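Local coordinates for protein phosphatidylinositide phosphatase SAC2 (PDB 4XUU) that dephosphorylates phosphatidylinositol 4-phosphate, probably in endocytic recycling, and is represented here by its homodimerizing hSac2 domain, a module of the pleckstrin-homology superfamily, at residues E24-W30 against L51-A57; E82-P88 against P151-L157. All coordinates share one frame. Residues are numbered along the deposited sequence.

In the fold
After the N-terminal helix 4-19, the chain enters its first strand, 26-34, and returns along strand 48-54; interaction 1 (24-30 with 51-57) closes this short loop, which contains no helix. Strands 57-63 and 70-77 follow before strand 81-88 opens interaction 2 (82-88 with 151-157). That contact closes a longer loop holding strands 99-107 and 110-119 and helix 129-145. The two loops lie in series, neither enclosing nor crossing the other. Both contacts belong to one mixed sheet, with centres about 21 Å apart: interaction 1 ties strand 26-34 to 48-54, two strands in from 70-77, and interaction 2 adds 152-154, this chain's outermost strand at the opposite end. Helix 129-145 packs against side chains of both.

Interaction 1: residues E24-W30 against L51-A57; sequences EKFHGGW and LLLSNSA
An antiparallel pairing of strands 26-30 and 51-54, interrupted by a classic beta bulge, joins the first two strands of this PH-superfamily domain; the segment axes run 4.6 Å apart at 169°. Trp30 and Leu51 form a hydrogen-bonded pair (Trp30 N to Leu51 O 2.9 Å, Leu51 N to Trp30 O 3.1 Å). Gly29 faces Leu52 and Phe26 faces Ser54 (CA-CA 4.6 Å), both non-hydrogen-bonded pairs. At the bulge, which shifts the register by one between Phe26 and Gly28, His27 and Gly28 both face Leu53: Leu53 O accepts from His27 N (2.9 Å) and weakly from Gly28 N (3.3 Å), while Leu53 N donates to Gly28 O (2.6 Å). Trp30 (chi1 m), Leu51 and Leu53 (both t) share the face packed on helix 129-145. Gly28, Gly29 and Trp30 continue the sheet into a second subunit, whose Trp30 meets this Trp30. At the strand end, Ser54 OG anchors an ST turn, accepting from Ser56 N (3.1 Å) and donating to Glu24 OE1 (2.7 Å); Glu24 OE1 also bonds Tyr59 OH.

Interaction 2: residues E82-P88 against P151-L157; sequences EKIEIGP and PIIEKKL
Three backbone hydrogen bonds fix residues 82-88 and 151-157 in parallel register: Ile84 N to Pro151 O at 2.9 Å, Ile153 N to Ile84 O at 2.7 Å, and Ile86 N to Ile153 O at 2.8 Å. Ile84 thus lies beside Ile152 and Glu85 beside Ile153, with CA atoms 4.8 and 4.7 Å apart, and the segment axes cross at -26° with a closest approach of 4.7 Å. Gly87 CA makes a CA-H...O contact of 3.3 Å with Lys155 O; a side chain on Gly87 would clash with that carbonyl.

On the face bearing Glu85 and Ile153, Glu85 OE2 forms a salt bridge with Lys155 NZ at 3.5 Å and a long one with Lys83 NZ at 3.9 Å, while Glu85 OE1 bonds His104. Lys155 bends back at chi3 and chi4 (both m), so that NZ also donates to Lys156 O at 3.0 Å. Leu157 (m, t) points back toward strand 82-88, placing CD2 3.8 Å from Glu85 CB and CD1 3.4 Å from Gly87 O. On the other face, Ile86 CD1 meets Ile152 CG2 at 4.2 Å.

This parallel pair adds an outermost strand of this chain to the otherwise antiparallel sheet. Ile152 to Glu154 pair antiparallel with a strand of a third subunit; strand 99-107 flanks 82-88 on its other side, and Ile84, Ile86 and Ile152 pack on helix 129-145.

Interaction 1: residues E24-W30 against L51-A57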
loop_
_atom_site.group_PDB
_atom_site.type_symbol
_atom_site.label_atom_id
_atom_site.label_comp_id
_atom_site.label_asym_id
_atom_site.label_seq_id
_atom_site.Cartn_x
_atom_site.Cartn_y
_atom_site.Cartn_z
ATOM N N GLU A 24 -1.150 29.238 -10.823
ATOM C CA GLU A 24 -1.339 27.859 -10.366
ATOM C C GLU A 24 -1.778 26.891 -11.468
ATOM O O GLU A 24 -2.487 27.270 -12.401
ATOM C CB GLU A 24 -2.322 27.807 -9.190
ATOM C CG GLU A 24 -1.768 28.391 -7.898
ATOM C CD GLU A 24 -2.779 28.400 -6.762
ATOM O OE1 GLU A 24 -3.534 27.418 -6.614
ATOM O OE2 GLU A 24 -2.811 29.394 -6.006
ATOM N N LYS A 25 -1.340 25.640 -11.346
ATOM C CA LYS A 25 -1.781 24.560 -12.225
ATOM C C LYS A 25 -2.511 23.463 -11.462
ATOM O O LYS A 25 -2.116 23.077 -10.362
ATOM C CB LYS A 25 -0.607 23.962 -12.996
ATOM C CG LYS A 25 -0.329 24.671 -14.303
ATOM C CD LYS A 25 0.871 24.087 -15.021
ATOM C CE LYS A 25 1.298 24.998 -16.166
ATOM N NZ LYS A 25 2.486 24.464 -16.888
ATOM N N PHE A 26 -3.581 22.971 -12.073
ATOM C CA PHE A 26 -4.375 21.879 -11.536
ATOM C C PHE A 26 -3.597 20.567 -11.587
ATOM O O PHE A 26 -2.976 20.245 -12.597
ATOM C CB PHE A 26 -5.675 21.769 -12.332
ATOM C CG PHE A 26 -6.566 20.645 -11.906
ATOM C CD1 PHE A 26 -7.348 20.755 -10.763
ATOM C CD2 PHE A 26 -6.640 19.473 -12.668
ATOM C CE1 PHE A 26 -8.187 19.711 -10.372
ATOM C CE2 PHE A 26 -7.478 18.426 -12.292
ATOM C CZ PHE A 26 -8.256 18.543 -11.142
ATOM N N HIS A 27 -3.632 19.827 -10.483
ATOM C CA HIS A 27 -2.994 18.519 -10.395
ATOM C C HIS A 27 -4.046 17.425 -10.257
ATOM O O HIS A 27 -3.944 16.368 -10.885
ATOM C CB HIS A 27 -2.039 18.477 -9.199
ATOM C CG HIS A 27 -0.684 19.047 -9.484
ATOM N ND1 HIS A 27 0.406 18.812 -8.675
ATOM C CD2 HIS A 27 -0.235 19.822 -10.502
ATOM C CE1 HIS A 27 1.465 19.426 -9.174
ATOM N NE2 HIS A 27 1.103 20.043 -10.283
ATOM N N GLY A 28 -5.056 17.690 -9.433
ATOM C CA GLY A 28 -6.050 16.687 -9.092
ATOM C C GLY A 28 -7.162 17.219 -8.214
ATOM O O GLY A 28 -7.025 18.282 -7.596
ATOM N N GLY A 29 -8.264 16.469 -8.177
ATOM C CA GLY A 29 -9.461 16.834 -7.437
ATOM C C GLY A 29 -10.290 15.601 -7.136
ATOM O O GLY A 29 -10.322 14.657 -7.932
ATOM N N TRP A 30 -10.949 15.596 -5.979
ATOM C CA TRP A 30 -11.705 14.421 -5.528
ATOM C C TRP A 30 -12.991 14.814 -4.813
ATOM O O TRP A 30 -13.019 15.783 -4.048
ATOM C CB TRP A 30 -10.849 13.551 -4.594
ATOM C CG TRP A 30 -9.518 13.177 -5.165
ATOM C CD1 TRP A 30 -9.211 12.030 -5.836
ATOM C CD2 TRP A 30 -8.311 13.952 -5.120
ATOM N NE1 TRP A 30 -7.888 12.043 -6.212
ATOM C CE2 TRP A 30 -7.314 13.211 -5.787
ATOM C CE3 TRP A 30 -7.978 15.204 -4.580
ATOM C CZ2 TRP A 30 -6.007 13.677 -5.934
ATOM C CZ3 TRP A 30 -6.678 15.672 -4.725
ATOM C CH2 TRP A 30 -5.707 14.908 -5.396
ATOM N N LEU A 51 -12.317 18.483 -2.735
ATOM C CA LEU A 51 -10.904 18.729 -2.471
ATOM C C LEU A 51 -10.157 18.896 -3.789
ATOM O O LEU A 51 -10.167 17.993 -4.634
ATOM C CB LEU A 51 -10.293 17.587 -1.648
ATOM C CG LEU A 51 -8.781 17.573 -1.378
ATOM C CD1 LEU A 51 -8.339 18.722 -0.462
ATOM C CD2 LEU A 51 -8.361 16.234 -0.786
ATOM N N LEU A 52 -9.527 20.052 -3.969
ATOM C CA LEU A 52 -8.745 20.313 -5.173
ATOM C C LEU A 52 -7.276 20.487 -4.826
ATOM O O LEU A 52 -6.929 21.025 -3.777
ATOM C CB LEU A 52 -9.253 21.562 -5.911
ATOM C CG LEU A 52 -10.742 21.678 -6.264
ATOM C CD1 LEU A 52 -11.060 23.072 -6.804
ATOM C CD2 LEU A 52 -11.200 20.596 -7.245
ATOM N N LEU A 53 -6.410 20.040 -5.720
ATOM C CA LEU A 53 -4.987 20.189 -5.504
ATOM C C LEU A 53 -4.331 20.930 -6.667
ATOM O O LEU A 53 -4.394 20.494 -7.817
ATOM C CB LEU A 53 -4.327 18.819 -5.261
ATOM C CG LEU A 53 -2.805 18.770 -5.110
ATOM C CD1 LEU A 53 -2.328 19.572 -3.877
ATOM C CD2 LEU A 53 -2.297 17.323 -5.073
ATOM N N SER A 54 -3.709 22.059 -6.355
ATOM C CA SER A 54 -2.846 22.736 -7.318
ATOM C C SER A 54 -1.386 22.476 -6.963
ATOM O O SER A 54 -1.088 21.763 -6.003
ATOM C CB SER A 54 -3.134 24.242 -7.372
ATOM O OG SER A 54 -2.403 24.936 -6.384
ATOM N N ASN A 55 -0.480 23.058 -7.742
ATOM C CA ASN A 55 0.953 22.914 -7.509
ATOM C C ASN A 55 1.430 23.592 -6.220
ATOM O O ASN A 55 2.511 23.288 -5.719
ATOM C CB ASN A 55 1.739 23.443 -8.710
ATOM C CG ASN A 55 1.645 24.955 -8.852
ATOM O OD1 ASN A 55 2.614 25.671 -8.611
ATOM N ND2 ASN A 55 0.476 25.444 -9.231
ATOM N N SER A 56 0.618 24.499 -5.682
ATOM C CA SER A 56 1.028 25.302 -4.533
ATOM C C SER A 56 0.003 25.370 -3.398
ATOM O O SER A 56 0.309 25.867 -2.316
ATOM C CB SER A 56 1.358 26.712 -4.997
ATOM O OG SER A 56 0.185 27.390 -5.402
ATOM N N ALA A 57 -1.205 24.869 -3.642
ATOM C CA ALA A 57 -2.287 24.964 -2.669
ATOM C C ALA A 57 -3.285 23.827 -2.813
ATOM O O ALA A 57 -3.372 23.187 -3.860
ATOM C CB ALA A 57 -2.999 26.298 -2.814
#

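Interaction 2: residues E82-P88 against P151-L157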
loop_
_atom_site.group_PDB
_atom_site.type_symbol
_atom_site.label_atom_id
_atom_site.label_comp_id
_atom_site.label_asym_id
_atom_site.label_seq_id
_atom_site.Cartn_x
_atom_site.Cartn_y
_atom_site.Cartn_z
ATOM N N GLU A 82 0.448 20.444 7.629
ATOM C CA GLU A 82 1.451 19.883 8.542
ATOM C C GLU A 82 1.677 18.385 8.359
ATOM O O GLU A 82 2.815 17.938 8.222
ATOM C CB GLU A 82 1.075 20.151 10.004
ATOM C CG GLU A 82 0.838 21.613 10.365
ATOM C CD GLU A 82 0.420 21.795 11.822
ATOM O OE1 GLU A 82 -0.152 20.843 12.408
ATOM O OE2 GLU A 82 0.664 22.889 12.383
ATOM N N LYS A 83 0.588 17.620 8.377
ATOM C CA LYS A 83 0.648 16.162 8.346
ATOM C C LYS A 83 -0.698 15.572 7.946
ATOM O O LYS A 83 -1.721 16.259 7.983
ATOM C CB LYS A 83 1.084 15.606 9.708
ATOM C CG LYS A 83 0.190 16.006 10.870
ATOM C CD LYS A 83 0.660 15.410 12.180
ATOM C CE LYS A 83 -0.326 15.732 13.290
ATOM N NZ LYS A 83 0.012 15.043 14.563
ATOM N N ILE A 84 -0.685 14.299 7.557
ATOM C CA ILE A 84 -1.907 13.561 7.267
ATOM C C ILE A 84 -1.987 12.310 8.138
ATOM O O ILE A 84 -1.017 11.561 8.255
ATOM C CB ILE A 84 -2.005 13.167 5.765
ATOM C CG1 ILE A 84 -1.964 14.414 4.874
ATOM C CG2 ILE A 84 -3.275 12.370 5.501
ATOM C CD1 ILE A 84 -1.826 14.122 3.398
ATOM N N GLU A 85 -3.149 12.091 8.745
ATOM C CA GLU A 85 -3.400 10.872 9.509
ATOM C C GLU A 85 -4.474 10.036 8.829
ATOM O O GLU A 85 -5.491 10.575 8.396
ATOM C CB GLU A 85 -3.840 11.213 10.927
ATOM C CG GLU A 85 -2.802 11.939 11.755
ATOM C CD GLU A 85 -3.300 12.244 13.147
ATOM O OE1 GLU A 85 -4.472 12.656 13.288
ATOM O OE2 GLU A 85 -2.517 12.070 14.106
ATOM N N ILE A 86 -4.243 8.729 8.725
ATOM C CA ILE A 86 -5.230 7.815 8.145
ATOM C C ILE A 86 -5.517 6.630 9.071
ATOM O O ILE A 86 -4.638 5.804 9.343
ATOM C CB ILE A 86 -4.818 7.308 6.735
ATOM C CG1 ILE A 86 -4.763 8.471 5.738
ATOM C CG2 ILE A 86 -5.794 6.240 6.239
ATOM C CD1 ILE A 86 -4.201 8.109 4.373
ATOM N N GLY A 87 -6.754 6.550 9.544
ATOM C CA GLY A 87 -7.164 5.458 10.416
ATOM C C GLY A 87 -8.667 5.321 10.530
ATOM O O GLY A 87 -9.407 6.059 9.880
ATOM N N PRO A 88 -9.127 4.369 11.365
ATOM C CA PRO A 88 -10.557 4.160 11.588
ATOM C C PRO A 88 -11.245 5.417 12.112
ATOM O O PRO A 88 -10.664 6.153 12.916
ATOM C CB PRO A 88 -10.586 3.055 12.649
ATOM C CG PRO A 88 -9.290 2.353 12.496
ATOM C CD PRO A 88 -8.311 3.419 12.142
ATOM N N PRO A 151 4.473 14.237 6.323
ATOM C CA PRO A 151 4.318 12.897 6.891
ATOM C C PRO A 151 2.896 12.346 6.738
ATOM O O PRO A 151 1.923 13.037 7.050
ATOM C CB PRO A 151 4.679 13.093 8.369
ATOM C CG PRO A 151 4.487 14.533 8.637
ATOM C CD PRO A 151 4.760 15.252 7.354
ATOM N N ILE A 152 2.792 11.120 6.231
ATOM C CA ILE A 152 1.534 10.379 6.229
ATOM C C ILE A 152 1.596 9.321 7.331
ATOM O O ILE A 152 2.456 8.434 7.307
ATOM C CB ILE A 152 1.242 9.702 4.870
ATOM C CG1 ILE A 152 1.360 10.710 3.721
ATOM C CG2 ILE A 152 -0.145 9.061 4.882
ATOM C CD1 ILE A 152 1.437 10.076 2.341
ATOM N N ILE A 153 0.679 9.427 8.292
ATOM C CA ILE A 153 0.697 8.602 9.496
ATOM C C ILE A 153 -0.487 7.634 9.559
ATOM O O ILE A 153 -1.640 8.046 9.447
ATOM C CB ILE A 153 0.724 9.484 10.777
ATOM C CG1 ILE A 153 1.833 10.538 10.679
ATOM C CG2 ILE A 153 0.895 8.622 12.024
ATOM C CD1 ILE A 153 1.738 11.646 11.697
ATOM N N GLU A 154 -0.188 6.348 9.731
ATOM C CA GLU A 154 -1.209 5.342 10.004
ATOM C C GLU A 154 -1.319 5.166 11.514
ATOM O O GLU A 154 -0.386 4.676 12.158
ATOM C CB GLU A 154 -0.856 3.997 9.364
ATOM C CG GLU A 154 -0.627 4.002 7.855
ATOM C CD GLU A 154 -0.120 2.651 7.342
ATOM O OE1 GLU A 154 -0.642 1.604 7.794
ATOM O OE2 GLU A 154 0.799 2.633 6.490
ATOM N N LYS A 155 -2.453 5.580 12.074
ATOM C CA LYS A 155 -2.727 5.430 13.507
ATOM C C LYS A 155 -4.217 5.575 13.790
ATOM O O LYS A 155 -4.996 5.878 12.890
ATOM C CB LYS A 155 -1.915 6.436 14.342
ATOM C CG LYS A 155 -2.290 7.905 14.151
ATOM C CD LYS A 155 -1.417 8.825 15.008
ATOM C CE LYS A 155 -1.873 8.876 16.467
ATOM N NZ LYS A 155 -3.105 9.697 16.661
ATOM N N LYS A 156 -4.608 5.350 15.042
ATOM C CA LYS A 156 -5.983 5.585 15.465
ATOM C C LYS A 156 -6.264 7.083 15.495
ATOM O O LYS A 156 -5.390 7.882 15.846
ATOM C CB LYS A 156 -6.250 4.960 16.836
ATOM C CG LYS A 156 -6.116 3.438 16.875
ATOM C CD LYS A 156 -7.311 2.735 16.238
ATOM C CE LYS A 156 -7.049 1.242 16.056
ATOM N NZ LYS A 156 -6.980 0.498 17.349
ATOM N N LEU A 157 -7.478 7.459 15.107
ATOM C CA LEU A 157 -7.881 8.858 15.098
ATOM C C LEU A 157 -8.513 9.232 16.434
ATOM O O LEU A 157 -9.295 8.464 17.003
ATOM C CB LEU A 157 -8.835 9.145 13.930
ATOM C CG LEU A 157 -8.319 8.883 12.504
ATOM C CD1 LEU A 157 -9.423 9.097 11.473
ATOM C CD2 LEU A 157 -7.100 9.740 12.160
#